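Local coordinates for protein CurJ (Moorea producens 3L, PDB 5TZ6) that is the dehydratase domain of a modular polyketide synthase and probably removes water, including by vinylogous dehydration, from intermediates of curacin biosynthesis, at residues 20-32 with 84-98. The protein carries 1 engineered substitution. Numbering follows the deposited sequence.
Sequences LSKEIFFESYFST and IPEQGVRTVQVVLTP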
loop_
_atom_site.group_PDB
_atom_site.type_symbol
_atom_site.label_atom_id
_atom_site.label_comp_id
_atom_site.label_asym_id
_atom_site.label_seq_id
_atom_site.Cartn_x
_atom_site.Cartn_y
_atom_site.Cartn_z
ATOM N N LEU A 20 11.145 -1.437 6.771
ATOM C CA LEU A 20 11.765 -0.118 6.804
ATOM C C LEU A 20 10.789 0.979 7.210
ATOM O O LEU A 20 11.061 2.162 6.980
ATOM C CB LEU A 20 12.385 0.212 5.443
ATOM C CG LEU A 20 13.789 -0.350 5.203
ATOM C CD1 LEU A 20 13.836 -1.843 5.507
ATOM C CD2 LEU A 20 14.258 -0.072 3.777
ATOM N N SER A 21 9.656 0.611 7.801
ATOM C CA SER A 21 8.668 1.572 8.268
ATOM C C SER A 21 8.161 1.144 9.633
ATOM O O SER A 21 7.801 -0.020 9.824
ATOM C CB SER A 21 7.501 1.689 7.283
ATOM O OG SER A 21 6.560 2.651 7.725
ATOM N N LYS A 22 8.159 2.072 10.588
ATOM C CA LYS A 22 7.612 1.761 11.902
ATOM C C LYS A 22 6.086 1.793 11.928
ATOM O O LYS A 22 5.485 1.137 12.784
ATOM C CB LYS A 22 8.204 2.706 12.954
ATOM C CG LYS A 22 8.122 4.190 12.627
ATOM C CD LYS A 22 8.352 5.030 13.879
ATOM C CE LYS A 22 8.547 6.503 13.548
ATOM N NZ LYS A 22 9.787 6.743 12.749
ATOM N N GLU A 23 5.446 2.526 11.020
ATOM C CA GLU A 23 3.991 2.578 10.977
ATOM C C GLU A 23 3.420 1.489 10.069
ATOM O O GLU A 23 4.076 1.001 9.146
ATOM C CB GLU A 23 3.500 3.951 10.509
ATOM C CG GLU A 23 3.789 5.086 11.472
ATOM C CD GLU A 23 5.097 5.788 11.172
ATOM O OE1 GLU A 23 5.768 5.407 10.189
ATOM O OE2 GLU A 23 5.455 6.719 11.923
ATOM N N ILE A 24 2.168 1.125 10.339
ATOM C CA ILE A 24 1.374 0.263 9.474
ATOM C C ILE A 24 0.288 1.116 8.837
ATOM O O ILE A 24 -0.330 1.951 9.507
ATOM C CB ILE A 24 0.758 -0.918 10.248
ATOM C CG1 ILE A 24 1.847 -1.763 10.900
ATOM C CG2 ILE A 24 -0.104 -1.769 9.329
ATOM C CD1 ILE A 24 1.296 -2.932 11.685
ATOM N N PHE A 25 0.057 0.916 7.545
ATOM C CA PHE A 25 -0.861 1.758 6.795
ATOM C C PHE A 25 -2.014 0.939 6.237
ATOM O O PHE A 25 -1.824 -0.190 5.781
ATOM C CB PHE A 25 -0.138 2.471 5.650
ATOM C CG PHE A 25 0.943 3.408 6.107
ATOM C CD1 PHE A 25 2.250 2.965 6.248
ATOM C CD2 PHE A 25 0.655 4.733 6.388
ATOM C CE1 PHE A 25 3.249 3.828 6.668
ATOM C CE2 PHE A 25 1.649 5.602 6.811
ATOM C CZ PHE A 25 2.947 5.149 6.951
ATOM N N PHE A 26 -3.210 1.514 6.288
ATOM C CA PHE A 26 -4.361 1.015 5.549
ATOM C C PHE A 26 -4.894 2.120 4.649
ATOM O O PHE A 26 -4.947 3.288 5.047
ATOM C CB PHE A 26 -5.448 0.498 6.492
ATOM C CG PHE A 26 -5.009 -0.678 7.320
ATOM C CD1 PHE A 26 -4.372 -0.496 8.536
ATOM C CD2 PHE A 26 -5.209 -1.969 6.863
ATOM C CE1 PHE A 26 -3.958 -1.586 9.291
ATOM C CE2 PHE A 26 -4.794 -3.065 7.613
ATOM C CZ PHE A 26 -4.170 -2.870 8.830
ATOM N N GLU A 27 -5.254 1.754 3.423
ATOM C CA GLU A 27 -5.631 2.711 2.396
ATOM C C GLU A 27 -6.971 2.325 1.790
ATOM O O GLU A 27 -7.227 1.148 1.499
ATOM C CB GLU A 27 -4.571 2.799 1.289
ATOM C CG GLU A 27 -4.837 3.907 0.283
ATOM C CD GLU A 27 -3.690 4.105 -0.690
ATOM O OE1 GLU A 27 -2.742 4.845 -0.349
ATOM O OE2 GLU A 27 -3.739 3.526 -1.796
ATOM N N SER A 28 -7.804 3.342 1.581
ATOM C CA SER A 28 -9.203 3.184 1.225
ATOM C C SER A 28 -9.603 4.382 0.379
ATOM O O SER A 28 -9.072 5.480 0.560
ATOM C CB SER A 28 -10.086 3.080 2.470
ATOM O OG SER A 28 -11.352 2.538 2.145
ATOM N N TYR A 29 -10.527 4.168 -0.556
ATOM C CA TYR A 29 -10.933 5.210 -1.500
ATOM C C TYR A 29 -12.397 5.559 -1.244
ATOM O O TYR A 29 -13.302 4.818 -1.639
ATOM C CB TYR A 29 -10.696 4.757 -2.935
ATOM C CG TYR A 29 -9.261 4.361 -3.182
ATOM C CD1 TYR A 29 -8.238 5.299 -3.118
ATOM C CD2 TYR A 29 -8.926 3.046 -3.472
ATOM C CE1 TYR A 29 -6.920 4.937 -3.335
ATOM C CE2 TYR A 29 -7.614 2.675 -3.690
ATOM C CZ TYR A 29 -6.614 3.622 -3.621
ATOM O OH TYR A 29 -5.306 3.246 -3.840
ATOM N N PHE A 30 -12.622 6.704 -0.604
ATOM C CA PHE A 30 -13.948 7.089 -0.135
ATOM C C PHE A 30 -14.677 7.891 -1.207
ATOM O O PHE A 30 -14.189 8.938 -1.658
ATOM C CB PHE A 30 -13.843 7.886 1.165
ATOM C CG PHE A 30 -13.861 7.031 2.402
ATOM C CD1 PHE A 30 -12.991 5.969 2.537
ATOM C CD2 PHE A 30 -14.737 7.301 3.435
ATOM C CE1 PHE A 30 -13.005 5.181 3.673
ATOM C CE2 PHE A 30 -14.755 6.523 4.574
ATOM C CZ PHE A 30 -13.885 5.461 4.694
ATOM N N SER A 31 -15.841 7.387 -1.609
ATOM C CA SER A 31 -16.689 8.014 -2.613
ATOM C C SER A 31 -18.058 7.358 -2.548
ATOM O O SER A 31 -18.213 6.256 -2.012
ATOM C CB SER A 31 -16.101 7.876 -4.020
ATOM O OG SER A 31 -16.197 6.538 -4.476
ATOM N N THR A 32 -19.054 8.054 -3.102
ATOM C CA THR A 32 -20.411 7.523 -3.094
ATOM C C THR A 32 -20.521 6.265 -3.947
ATOM O O THR A 32 -21.339 5.386 -3.650
ATOM C CB THR A 32 -21.400 8.585 -3.574
ATOM O OG1 THR A 32 -20.980 9.092 -4.846
ATOM C CG2 THR A 32 -21.484 9.726 -2.574
ATOM N N ILE A 84 -16.955 15.053 1.147
ATOM C CA ILE A 84 -16.591 14.522 -0.161
ATOM C C ILE A 84 -17.307 15.328 -1.236
ATOM O O ILE A 84 -18.541 15.275 -1.331
ATOM C CB ILE A 84 -16.930 13.030 -0.258
ATOM C CG1 ILE A 84 -16.212 12.258 0.849
ATOM C CG2 ILE A 84 -16.557 12.490 -1.629
ATOM C CD1 ILE A 84 -16.508 10.785 0.840
ATOM N N PRO A 85 -16.582 16.084 -2.058
ATOM C CA PRO A 85 -17.238 16.855 -3.119
ATOM C C PRO A 85 -18.056 15.957 -4.032
ATOM O O PRO A 85 -17.855 14.741 -4.102
ATOM C CB PRO A 85 -16.067 17.505 -3.871
ATOM C CG PRO A 85 -14.857 16.718 -3.470
ATOM C CD PRO A 85 -15.120 16.240 -2.077
ATOM N N GLU A 86 -18.995 16.582 -4.741
ATOM C CA GLU A 86 -19.910 15.834 -5.591
ATOM C C GLU A 86 -19.133 15.008 -6.604
ATOM O O GLU A 86 -18.272 15.528 -7.318
ATOM C CB GLU A 86 -20.854 16.783 -6.327
ATOM C CG GLU A 86 -21.808 17.562 -5.449
ATOM C CD GLU A 86 -22.732 18.441 -6.269
ATOM O OE1 GLU A 86 -23.216 17.974 -7.322
ATOM O OE2 GLU A 86 -22.964 19.602 -5.868
ATOM N N GLN A 87 -19.439 13.716 -6.663
ATOM C CA GLN A 87 -18.756 12.789 -7.554
ATOM C C GLN A 87 -17.248 12.765 -7.319
ATOM O O GLN A 87 -16.493 12.322 -8.188
ATOM C CB GLN A 87 -19.067 13.124 -9.017
ATOM C CG GLN A 87 -20.415 12.599 -9.483
ATOM C CD GLN A 87 -20.656 12.828 -10.961
ATOM O OE1 GLN A 87 -20.271 12.014 -11.800
ATOM N NE2 GLN A 87 -21.304 13.942 -11.287
ATOM N N GLY A 88 -16.794 13.244 -6.155
ATOM C CA GLY A 88 -15.385 13.230 -5.827
ATOM C C GLY A 88 -14.990 12.008 -5.016
ATOM O O GLY A 88 -15.825 11.316 -4.441
ATOM N N VAL A 89 -13.686 11.741 -4.974
ATOM C CA VAL A 89 -13.155 10.599 -4.239
ATOM C C VAL A 89 -11.944 11.064 -3.442
ATOM O O VAL A 89 -11.004 11.633 -4.007
ATOM C CB VAL A 89 -12.782 9.426 -5.164
ATOM C CG1 VAL A 89 -11.764 9.862 -6.200
ATOM C CG2 VAL A 89 -12.257 8.259 -4.349
ATOM N N ARG A 90 -11.970 10.834 -2.133
ATOM C CA ARG A 90 -10.873 11.180 -1.238
ATOM C C ARG A 90 -10.139 9.914 -0.817
ATOM O O ARG A 90 -10.775 8.933 -0.418
ATOM C CB ARG A 90 -11.389 11.918 -0.002
ATOM C CG ARG A 90 -12.010 13.266 -0.289
ATOM C CD ARG A 90 -10.965 14.361 -0.362
ATOM N NE ARG A 90 -10.240 14.495 0.897
ATOM C CZ ARG A 90 -9.609 15.601 1.280
ATOM N NH1 ARG A 90 -9.627 16.675 0.501
ATOM N NH2 ARG A 90 -8.969 15.641 2.443
ATOM N N THR A 91 -8.809 9.931 -0.926
ATOM C CA THR A 91 -8.008 8.851 -0.361
ATOM C C THR A 91 -7.942 8.988 1.155
ATOM O O THR A 91 -7.586 10.048 1.681
ATOM C CB THR A 91 -6.596 8.845 -0.948
ATOM O OG1 THR A 91 -6.661 8.633 -2.363
ATOM C CG2 THR A 91 -5.770 7.728 -0.322
ATOM N N VAL A 92 -8.266 7.905 1.853
ATOM C CA VAL A 92 -8.273 7.857 3.308
ATOM C C VAL A 92 -7.292 6.793 3.765
ATOM O O VAL A 92 -7.316 5.661 3.264
ATOM C CB VAL A 92 -9.679 7.564 3.857
ATOM C CG1 VAL A 92 -9.633 7.421 5.366
ATOM C CG2 VAL A 92 -10.630 8.669 3.450
ATOM N N GLN A 93 -6.435 7.154 4.714
ATOM C CA GLN A 93 -5.449 6.241 5.266
ATOM C C GLN A 93 -5.601 6.173 6.777
ATOM O O GLN A 93 -5.900 7.180 7.432
ATOM C CB GLN A 93 -4.027 6.664 4.923
ATOM C CG GLN A 93 -3.676 6.611 3.454
ATOM C CD GLN A 93 -2.269 7.112 3.205
ATOM O OE1 GLN A 93 -1.732 7.891 3.994
ATOM N NE2 GLN A 93 -1.654 6.651 2.121
ATOM N N VAL A 94 -5.441 4.961 7.304
ATOM C CA VAL A 94 -5.257 4.713 8.726
ATOM C C VAL A 94 -3.777 4.471 8.964
ATOM O O VAL A 94 -3.172 3.595 8.330
ATOM C CB VAL A 94 -6.090 3.512 9.197
ATOM C CG1 VAL A 94 -5.839 3.246 10.676
ATOM C CG2 VAL A 94 -7.567 3.763 8.936
ATOM N N VAL A 95 -3.197 5.227 9.888
ATOM C CA VAL A 95 -1.777 5.147 10.199
ATOM C C VAL A 95 -1.654 4.686 11.642
ATOM O O VAL A 95 -2.160 5.350 12.559
ATOM C CB VAL A 95 -1.063 6.489 9.982
ATOM C CG1 VAL A 95 0.439 6.321 10.135
ATOM C CG2 VAL A 95 -1.409 7.053 8.608
ATOM N N LEU A 96 -1.014 3.537 11.833
ATOM C CA LEU A 96 -0.850 2.908 13.136
ATOM C C LEU A 96 0.623 2.962 13.532
ATOM O O LEU A 96 1.480 2.399 12.843
ATOM C CB LEU A 96 -1.352 1.462 13.109
ATOM C CG LEU A 96 -2.800 1.170 12.711
ATOM C CD1 LEU A 96 -3.094 -0.308 12.889
ATOM C CD2 LEU A 96 -3.775 2.010 13.528
ATOM N N THR A 97 0.902 3.620 14.652
ATOM C CA THR A 97 2.232 3.701 15.218
ATOM C C THR A 97 2.306 2.742 16.392
ATOM O O THR A 97 1.468 2.834 17.303
ATOM C CB THR A 97 2.538 5.120 15.683
ATOM O OG1 THR A 97 2.555 5.993 14.552
ATOM C CG2 THR A 97 3.917 5.174 16.392
ATOM N N PRO A 98 3.242 1.798 16.401
ATOM C CA PRO A 98 3.319 0.854 17.522
ATOM C C PRO A 98 3.623 1.573 18.826
ATOM O O PRO A 98 4.527 2.404 18.902
ATOM C CB PRO A 98 4.462 -0.089 17.120
ATOM C CG PRO A 98 4.616 0.076 15.644
ATOM C CD PRO A 98 4.210 1.489 15.336
HETATM O O HOH W 1 -18.472 10.760 -4.402
#
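From I24 paired with L96 to F30 paired with R90, strands 24-30 and 90-98 run antiparallel at 163°, joined by eight backbone hydrogen bonds, an unbroken ladder that exemplifies antiparallel pairing within a hot-dog domain. On the face bearing F25, E27 and Y29, Q93 reaches out alongside E27, and its NE2 meets the anti lone pair of E27 OE1 at 3.2 Å. Carboxylate and amide are nearly coplanar there, only 10° apart; Q93 OE1 is hydrogen-bonded to S18 OG, and NE2 also to Q17 O, both of the second subunit. E27 extends with CG anti to its backbone N (chi1 -173°), which lays CG over the methyl CG2 of T91 at 4.0 Å. Next along, both methyls of V95 meet CD2 and CE2 of the F25 ring obliquely, CG1 lying 3.6 Å from CE2. The other face is largely apolar: V92 CG2 sits over the F30 ring, 4.0 Å from its centroid in a CH-pi contact, while L96 CD1 meets the edge of F26 at CE1, 3.9 Å away. Past the ladder, a water bridges G88 O, in the type II turn 85-88, to T32 N. Helix 51-65 packs on F26 and V94, strands 14-16 and 102-110 flank the pair, and F16 of the second subunit meets F25, placing the face of F25, E27 and Q93 at the dimer interface.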